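Local coordinates for ileal bile acid-binding protein (Danio rerio, PDB 3ELX) that binds bile acids such as cholate and probably carries them, and perhaps fatty acids, in the cytoplasm, at residues Asn65-Gly70 against Gly85-Glu90; Trp10-Gln15 against Arg129-Val134; Glu19-Leu24 against Glu114-Ser119. All blocks are in the same frame, centred on the assembly; numbering follows the deposited sequence.

Contact 1: residues Asn65-Gly70 against Gly85-Glu90. With EDO (1,2-ethanediol), chain B.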
# COMPACT_ATOMS: atom_id res chain seq x y z
N ASN A 65 5.64 7.84 2.17
CA ASN A 65 4.52 8.70 2.55
C ASN A 65 4.55 8.94 4.03
O ASN A 65 4.66 8.00 4.82
CB ASN A 65 3.19 8.09 2.13
CG ASN A 65 2.83 8.41 0.70
OD1 ASN A 65 2.89 9.58 0.30
ND2 ASN A 65 2.50 7.40 -0.08
N LYS A 66 4.49 10.22 4.39
CA LYS A 66 4.40 10.64 5.78
C LYS A 66 3.04 11.27 5.98
O LYS A 66 2.67 12.23 5.28
CB LYS A 66 5.51 11.63 6.13
CG LYS A 66 6.89 11.02 6.08
CD LYS A 66 7.98 12.07 6.12
CE LYS A 66 8.58 12.24 7.51
NZ LYS A 66 7.59 12.70 8.52
N PHE A 67 2.28 10.70 6.90
CA PHE A 67 0.94 11.21 7.17
C PHE A 67 0.59 11.10 8.63
O PHE A 67 1.15 10.27 9.35
CB PHE A 67 -0.11 10.49 6.30
CG PHE A 67 -0.15 9.00 6.49
CD1 PHE A 67 0.59 8.16 5.65
CD2 PHE A 67 -0.96 8.41 7.48
CE1 PHE A 67 0.56 6.75 5.82
CE2 PHE A 67 -1.01 7.02 7.64
CZ PHE A 67 -0.26 6.19 6.82
N ILE A 68 -0.32 11.97 9.08
CA ILE A 68 -0.89 11.87 10.42
C ILE A 68 -2.36 11.55 10.25
O ILE A 68 -3.09 12.29 9.57
CB ILE A 68 -0.69 13.18 11.23
CG1 ILE A 68 0.82 13.44 11.41
CG2 ILE A 68 -1.41 13.08 12.59
CD1 ILE A 68 1.15 14.83 11.90
N VAL A 69 -2.80 10.45 10.85
CA VAL A 69 -4.21 10.07 10.73
C VAL A 69 -5.10 11.23 11.18
O VAL A 69 -4.86 11.84 12.23
CB VAL A 69 -4.52 8.80 11.54
CG1 VAL A 69 -6.01 8.42 11.43
CG2 VAL A 69 -3.65 7.65 11.05
N GLY A 70 -6.12 11.54 10.38
CA GLY A 70 -7.06 12.62 10.71
C GLY A 70 -6.64 14.03 10.34
O GLY A 70 -7.41 14.98 10.51
N GLY A 85 -3.98 14.51 1.37
CA GLY A 85 -5.03 13.59 1.78
C GLY A 85 -5.21 13.50 3.27
O GLY A 85 -4.32 13.85 4.05
N ILE A 86 -6.38 12.99 3.66
CA ILE A 86 -6.69 12.75 5.06
C ILE A 86 -6.95 11.27 5.24
O ILE A 86 -7.96 10.72 4.79
CB ILE A 86 -7.89 13.59 5.56
CG1 ILE A 86 -7.71 15.07 5.20
CG2 ILE A 86 -8.07 13.41 7.07
CD1 ILE A 86 -8.94 15.92 5.46
N VAL A 87 -6.00 10.62 5.91
CA VAL A 87 -6.07 9.19 6.18
C VAL A 87 -6.94 8.96 7.41
O VAL A 87 -6.89 9.74 8.37
CB VAL A 87 -4.64 8.64 6.42
CG1 VAL A 87 -4.68 7.14 6.75
CG2 VAL A 87 -3.78 8.91 5.19
N SER A 88 -7.77 7.92 7.38
CA SER A 88 -8.60 7.60 8.53
C SER A 88 -8.25 6.24 9.10
O SER A 88 -7.62 5.43 8.43
CB SER A 88 -10.09 7.65 8.18
OG SER A 88 -10.41 6.70 7.19
N MET A 89 -8.63 6.02 10.35
CA MET A 89 -8.44 4.70 10.95
C MET A 89 -9.69 4.33 11.72
O MET A 89 -10.30 5.17 12.38
CB MET A 89 -7.22 4.69 11.87
CG MET A 89 -6.82 3.29 12.32
SD MET A 89 -5.74 3.32 13.75
CE MET A 89 -4.24 3.84 12.94
N GLU A 90 -10.08 3.06 11.60
CA GLU A 90 -11.23 2.53 12.32
C GLU A 90 -10.90 1.08 12.63
O GLU A 90 -10.55 0.31 11.73
CB GLU A 90 -12.49 2.68 11.46
CG GLU A 90 -13.76 2.02 12.01
CD GLU A 90 -14.08 0.71 11.30
OE1 GLU A 90 -14.22 0.71 10.06
OE2 GLU A 90 -14.21 -0.32 12.00
C1 EDO B . 0.53 2.52 1.53
O1 EDO B . -0.36 2.46 0.69
C2 EDO B . 0.97 3.86 2.08
O2 EDO B . 1.80 4.53 1.12
O HOH W 1 -3.59 12.09 6.78
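Where the barrel strands 61-68 and 73-76 part, V69 and G70, at the start of the turn that leaves the first of them, lie against V87, at a break in strand 82-90. One direct backbone bond marks the junction: G70 N gives its hydrogen to V87 O at 2.8 Å with an N-H...O angle of 158°. G70 sits at a positive phi, where a side chain would be jammed against the carbonyl O of V69; I86 CG2 packs against its carbonyl carbon. The same V87 O is approached by V69 CG1 at 3.4 Å, and V69 CG1 continues onto M89 CB, 3.9 Å away. A water gives the second polar link, 2.8 Å from I68 O and 3.0 Å from V87 N. In fatty-acid-binding proteins strands 61-68 and 73-76 characteristically diverge; the contact reaches past 73-76 to 82-90, and one direct backbone bond, one water and side chains make the join. Before the turn, V87 covers one face of F67: CG2 stands 4.1 Å from the ring centroid, 28° off the normal, a CH-pi contact, while CG1 faces CE2. F67 CB points toward the 85-90 segment, and chi1 (58°) sets CG between the backbone N and the carbonyl carbon. An alanine here would probably leave V87 CG1 and CG2, and the F51 ring that also meets F67, without their aromatic partner, opening a gap between V87 and F51. M75 and L94 from strands 73-76 and 93-97 also touch V87, and L94 is seen at a cholate site of this protein. Earlier in strand 61-68, N65 ND2 donates to O2 of a 1,2-ethanediol at 3.2 Å, probably a crystallisation additive, while N65 OD1 accepts from E76 N.

Contact 2: residues Trp10-Gln15 against Arg129-Val134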
# COMPACT_ATOMS: atom_id res chain seq x y z
N TRP A 10 8.56 -5.36 6.56
CA TRP A 10 7.66 -6.42 6.12
C TRP A 10 7.95 -6.75 4.67
O TRP A 10 8.37 -5.88 3.92
CB TRP A 10 6.22 -5.91 6.20
CG TRP A 10 5.81 -5.35 7.55
CD1 TRP A 10 6.06 -4.08 8.02
CD2 TRP A 10 5.08 -6.03 8.59
NE1 TRP A 10 5.51 -3.93 9.28
CE2 TRP A 10 4.91 -5.11 9.65
CE3 TRP A 10 4.53 -7.31 8.72
CZ2 TRP A 10 4.23 -5.44 10.83
CZ3 TRP A 10 3.86 -7.64 9.89
CH2 TRP A 10 3.72 -6.71 10.93
N GLU A 11 7.71 -8.00 4.27
CA GLU A 11 7.93 -8.39 2.87
C GLU A 11 6.77 -9.22 2.35
O GLU A 11 6.28 -10.12 3.04
CB GLU A 11 9.23 -9.19 2.75
CG GLU A 11 9.63 -9.56 1.34
CD GLU A 11 10.86 -10.46 1.36
OE1 GLU A 11 11.98 -9.97 1.08
OE2 GLU A 11 10.70 -11.66 1.70
N THR A 12 6.33 -8.89 1.15
CA THR A 12 5.19 -9.58 0.54
C THR A 12 5.40 -11.09 0.58
O THR A 12 6.45 -11.59 0.19
CB THR A 12 5.01 -9.14 -0.91
OG1 THR A 12 4.86 -7.71 -0.94
CG2 THR A 12 3.77 -9.78 -1.50
N GLU A 13 4.38 -11.81 1.03
CA GLU A 13 4.42 -13.27 1.16
C GLU A 13 3.33 -13.89 0.28
O GLU A 13 3.57 -14.89 -0.40
CB GLU A 13 4.22 -13.63 2.63
CG GLU A 13 4.13 -15.10 2.98
CD GLU A 13 3.88 -15.31 4.46
OE1 GLU A 13 4.54 -16.19 5.05
OE2 GLU A 13 3.00 -14.62 5.03
N SER A 14 2.16 -13.25 0.28
CA SER A 14 0.99 -13.67 -0.50
C SER A 14 0.46 -12.47 -1.28
O SER A 14 0.52 -11.33 -0.81
CB SER A 14 -0.11 -14.19 0.43
OG SER A 14 0.37 -15.23 1.27
N GLN A 15 -0.08 -12.74 -2.46
CA GLN A 15 -0.60 -11.69 -3.32
C GLN A 15 -1.72 -12.24 -4.18
O GLN A 15 -1.54 -13.26 -4.84
CB GLN A 15 0.53 -11.16 -4.19
CG GLN A 15 0.29 -9.79 -4.77
CD GLN A 15 1.59 -9.12 -5.19
OE1 GLN A 15 2.14 -8.29 -4.47
NE2 GLN A 15 2.10 -9.51 -6.35
N ARG A 129 -2.51 -7.83 -0.74
CA ARG A 129 -1.12 -8.20 -0.47
C ARG A 129 -0.97 -8.51 1.01
O ARG A 129 -1.43 -7.75 1.85
CB ARG A 129 -0.19 -7.05 -0.84
CG ARG A 129 -0.11 -6.73 -2.33
CD ARG A 129 1.00 -5.71 -2.65
NE ARG A 129 2.17 -5.89 -1.79
CZ ARG A 129 2.48 -5.11 -0.76
NH1 ARG A 129 1.73 -4.06 -0.46
NH2 ARG A 129 3.55 -5.38 -0.03
N THR A 130 -0.32 -9.63 1.32
CA THR A 130 -0.08 -10.02 2.70
C THR A 130 1.42 -10.12 2.88
O THR A 130 2.08 -10.84 2.13
CB THR A 130 -0.74 -11.37 3.01
OG1 THR A 130 -2.15 -11.27 2.80
CG2 THR A 130 -0.46 -11.78 4.46
N SER A 131 1.95 -9.40 3.87
CA SER A 131 3.40 -9.35 4.12
C SER A 131 3.72 -9.87 5.51
O SER A 131 2.95 -9.65 6.45
CB SER A 131 3.91 -7.91 4.00
OG SER A 131 3.68 -7.35 2.72
N LYS A 132 4.85 -10.57 5.62
CA LYS A 132 5.35 -11.06 6.90
C LYS A 132 6.48 -10.17 7.39
O LYS A 132 7.18 -9.53 6.60
CB LYS A 132 5.83 -12.51 6.77
CG LYS A 132 6.99 -12.72 5.82
CD LYS A 132 7.46 -14.17 5.80
CE LYS A 132 8.69 -14.30 4.90
NZ LYS A 132 9.09 -15.72 4.67
N LYS A 133 6.67 -10.13 8.70
CA LYS A 133 7.79 -9.40 9.28
C LYS A 133 9.09 -10.10 8.92
O LYS A 133 9.21 -11.32 9.07
CB LYS A 133 7.61 -9.35 10.79
CG LYS A 133 8.58 -8.44 11.51
CD LYS A 133 8.21 -8.33 12.98
CE LYS A 133 6.80 -7.78 13.17
NZ LYS A 133 6.76 -6.31 13.02
N VAL A 134 10.06 -9.33 8.43
CA VAL A 134 11.34 -9.95 8.04
C VAL A 134 12.51 -9.46 8.88
O VAL A 134 13.63 -9.90 8.70
CB VAL A 134 11.66 -9.78 6.53
CG1 VAL A 134 10.68 -10.63 5.69
CG2 VAL A 134 11.63 -8.31 6.12
O HOH W 2 6.60 -17.13 3.82
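T130 O is gripped by two successive amides, E13 N at 2.7 Å and S14 N at 3.0 Å, both lying in its carbonyl plane. This is a classic beta bulge: E13 and S14 together face T130, the register shifts by one residue, and E13 has a helix-like psi of -41°. Regular antiparallel pairing resumes beyond it, with T130 N bound to S14 O on one side and E11 exchanging two backbone bonds with K132 on the other. Beside the bulge, R129 NH2 donates to T12 OG1 at 2.8 Å, within the guanidinium plane. The bend of R129 at chi3 (36°) sets NE, which adds a weak bond to the same T12 OG1. That hydroxyl is also bonded to L40 O. R129 NH1 makes a salt bridge to E114, so the group is held at two of its corners. Q15 runs alongside R129, its OE1 at the guanidinium edge. At E13 itself, a water bridges E13 OE1 (2.6 Å) and K132 NZ (3.0 Å), while E13 OE2 pairs with K111. At the other end, K133 lays CB over one face of W10, and its NZ makes an off-centre cation-pi contact with the six-membered ring, 4.0 Å from the centroid and 34° from the normal; W10 NE1 is bound to F6 O. The pairing joins the first and last strands of the family's beta barrel: strand 8-16 is flanked by 41-47 and strand 124-133 by 111-119, with W10 touching I44 and L112 on these neighbours.

Contact 3: residues Glu19-Leu24 against Glu114-Ser119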
# COMPACT_ATOMS: atom_id res chain seq x y z
N GLU A 19 -2.67 -8.90 -11.32
CA GLU A 19 -2.82 -8.60 -12.75
C GLU A 19 -4.10 -7.83 -13.10
O GLU A 19 -4.02 -6.79 -13.75
CB GLU A 19 -2.60 -9.84 -13.61
CG GLU A 19 -1.21 -10.41 -13.41
CD GLU A 19 -0.82 -11.49 -14.38
OE1 GLU A 19 -1.50 -11.65 -15.43
OE2 GLU A 19 0.19 -12.17 -14.10
N PRO A 20 -5.29 -8.32 -12.67
CA PRO A 20 -6.49 -7.53 -12.96
C PRO A 20 -6.48 -6.12 -12.35
O PRO A 20 -6.96 -5.19 -12.99
CB PRO A 20 -7.62 -8.36 -12.34
CG PRO A 20 -7.08 -9.74 -12.24
CD PRO A 20 -5.62 -9.57 -11.96
N PHE A 21 -5.93 -5.97 -11.15
CA PHE A 21 -5.88 -4.65 -10.51
C PHE A 21 -4.97 -3.71 -11.30
O PHE A 21 -5.36 -2.59 -11.61
CB PHE A 21 -5.41 -4.74 -9.05
CG PHE A 21 -5.24 -3.40 -8.39
CD1 PHE A 21 -6.33 -2.75 -7.82
CD2 PHE A 21 -4.00 -2.77 -8.36
CE1 PHE A 21 -6.17 -1.50 -7.23
CE2 PHE A 21 -3.83 -1.52 -7.77
CZ PHE A 21 -4.93 -0.89 -7.21
N CYS A 22 -3.77 -4.18 -11.64
CA CYS A 22 -2.81 -3.35 -12.36
C CYS A 22 -3.35 -2.98 -13.75
O CYS A 22 -3.18 -1.84 -14.20
CB CYS A 22 -1.46 -4.05 -12.47
SG CYS A 22 -0.54 -4.10 -10.93
N LYS A 23 -4.01 -3.92 -14.40
CA LYS A 23 -4.65 -3.66 -15.69
C LYS A 23 -5.75 -2.61 -15.59
O LYS A 23 -5.89 -1.76 -16.48
CB LYS A 23 -5.20 -4.95 -16.29
CG LYS A 23 -4.14 -5.88 -16.88
CD LYS A 23 -4.76 -7.10 -17.55
CE LYS A 23 -5.15 -8.16 -16.53
NZ LYS A 23 -5.93 -9.27 -17.16
N LEU A 24 -6.53 -2.66 -14.51
CA LEU A 24 -7.65 -1.73 -14.35
C LEU A 24 -7.17 -0.30 -14.11
O LEU A 24 -7.72 0.64 -14.70
CB LEU A 24 -8.60 -2.19 -13.24
CG LEU A 24 -9.90 -1.39 -13.04
CD1 LEU A 24 -10.79 -1.40 -14.28
CD2 LEU A 24 -10.67 -1.89 -11.82
N GLU A 114 -2.78 -5.61 3.06
CA GLU A 114 -3.03 -4.38 2.32
C GLU A 114 -3.97 -4.66 1.17
O GLU A 114 -3.68 -5.49 0.32
CB GLU A 114 -1.72 -3.81 1.80
CG GLU A 114 -0.76 -3.40 2.90
CD GLU A 114 0.55 -2.90 2.35
OE1 GLU A 114 0.63 -1.70 2.00
OE2 GLU A 114 1.50 -3.70 2.27
N THR A 115 -5.12 -3.98 1.17
CA THR A 115 -6.14 -4.23 0.14
C THR A 115 -6.34 -2.96 -0.69
O THR A 115 -6.69 -1.91 -0.15
CB THR A 115 -7.47 -4.64 0.79
OG1 THR A 115 -7.29 -5.79 1.63
CG2 THR A 115 -8.54 -4.92 -0.27
N SER A 116 -6.13 -3.08 -2.00
CA SER A 116 -6.34 -1.97 -2.93
C SER A 116 -7.59 -2.27 -3.76
O SER A 116 -7.69 -3.33 -4.39
CB SER A 116 -5.13 -1.77 -3.85
OG SER A 116 -3.91 -1.73 -3.13
N THR A 117 -8.54 -1.34 -3.77
CA THR A 117 -9.83 -1.57 -4.41
C THR A 117 -10.04 -0.51 -5.48
O THR A 117 -10.09 0.68 -5.19
CB THR A 117 -10.94 -1.51 -3.37
OG1 THR A 117 -10.67 -2.48 -2.35
CG2 THR A 117 -12.31 -1.78 -4.00
N ALA A 118 -10.13 -0.96 -6.73
CA ALA A 118 -10.37 -0.05 -7.84
C ALA A 118 -11.66 -0.41 -8.57
O ALA A 118 -12.13 -1.54 -8.51
CB ALA A 118 -9.19 -0.06 -8.79
N SER A 119 -12.21 0.57 -9.27
CA SER A 119 -13.51 0.40 -9.90
C SER A 119 -13.52 1.01 -11.30
O SER A 119 -13.05 2.13 -11.49
CB SER A 119 -14.57 1.06 -9.03
OG SER A 119 -15.78 1.24 -9.72
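F21, L24 and A118 carry the contact, in which one side of helix 18-24 meets strand 111-119. F21 and L24, three residues apart on the helix, both direct their side chains to the strand; A118 answers with its methyl group, which meets F21 CE1 at 3.7 Å and L24 CD2 at 3.8 Å, and so sits against both. In F21, chi1 (176°) puts CG anti to the backbone N; the ring then brings CZ within 3.5 Å of S116 CB. S116 CB meets the ring, while its OG is hydrogen-bonded to Q103 OE1. The CB of T117 points away from the helix, as the alternation of a strand requires. Helix 18-24 is the first of the two helices that, in fatty-acid-binding proteins, form a helical cap over one end of the barrel, and the short segments run 50° apart with axes 8.9 Å from each other at closest. The helix side chains, F21 and L24, span that separation, touching strand backbone as well as side chains; L24 CD2 lies 3.6 Å from A118 O. F21 also packs on L127 and L24 on A125, both of strand 124-133. The F21 ring meets Y101 edge-to-face, and Y101 is seen at two cholate sites of this protein, which puts F21 close to where bile acid has been seen.

Overall arrangement
All three contacts reach the same antiparallel sheet, which curves into the barrel, and their segments pair concentrically along the chain: 10-15 with 129-134 outermost, 19-24 with 114-119 within it, 65-70 with 85-90 innermost. Contact 2 joins the first and last strands; contact 3 sets a cap helix on neighbouring strand 111-119; contact 1 lies where the outermost strands part. Centres of contacts 1 and 2 are 22 Å apart, on opposite sides of the chain's centre, and those of 1 and 3 are 21 Å apart, without touching. Contacts 2 and 3, 17 Å apart between centres, meet through the R129 NH1 to E114 OE2 salt bridge at 2.8 Å, linking the first-to-last strand pairing to the strand on which the cap helix packs.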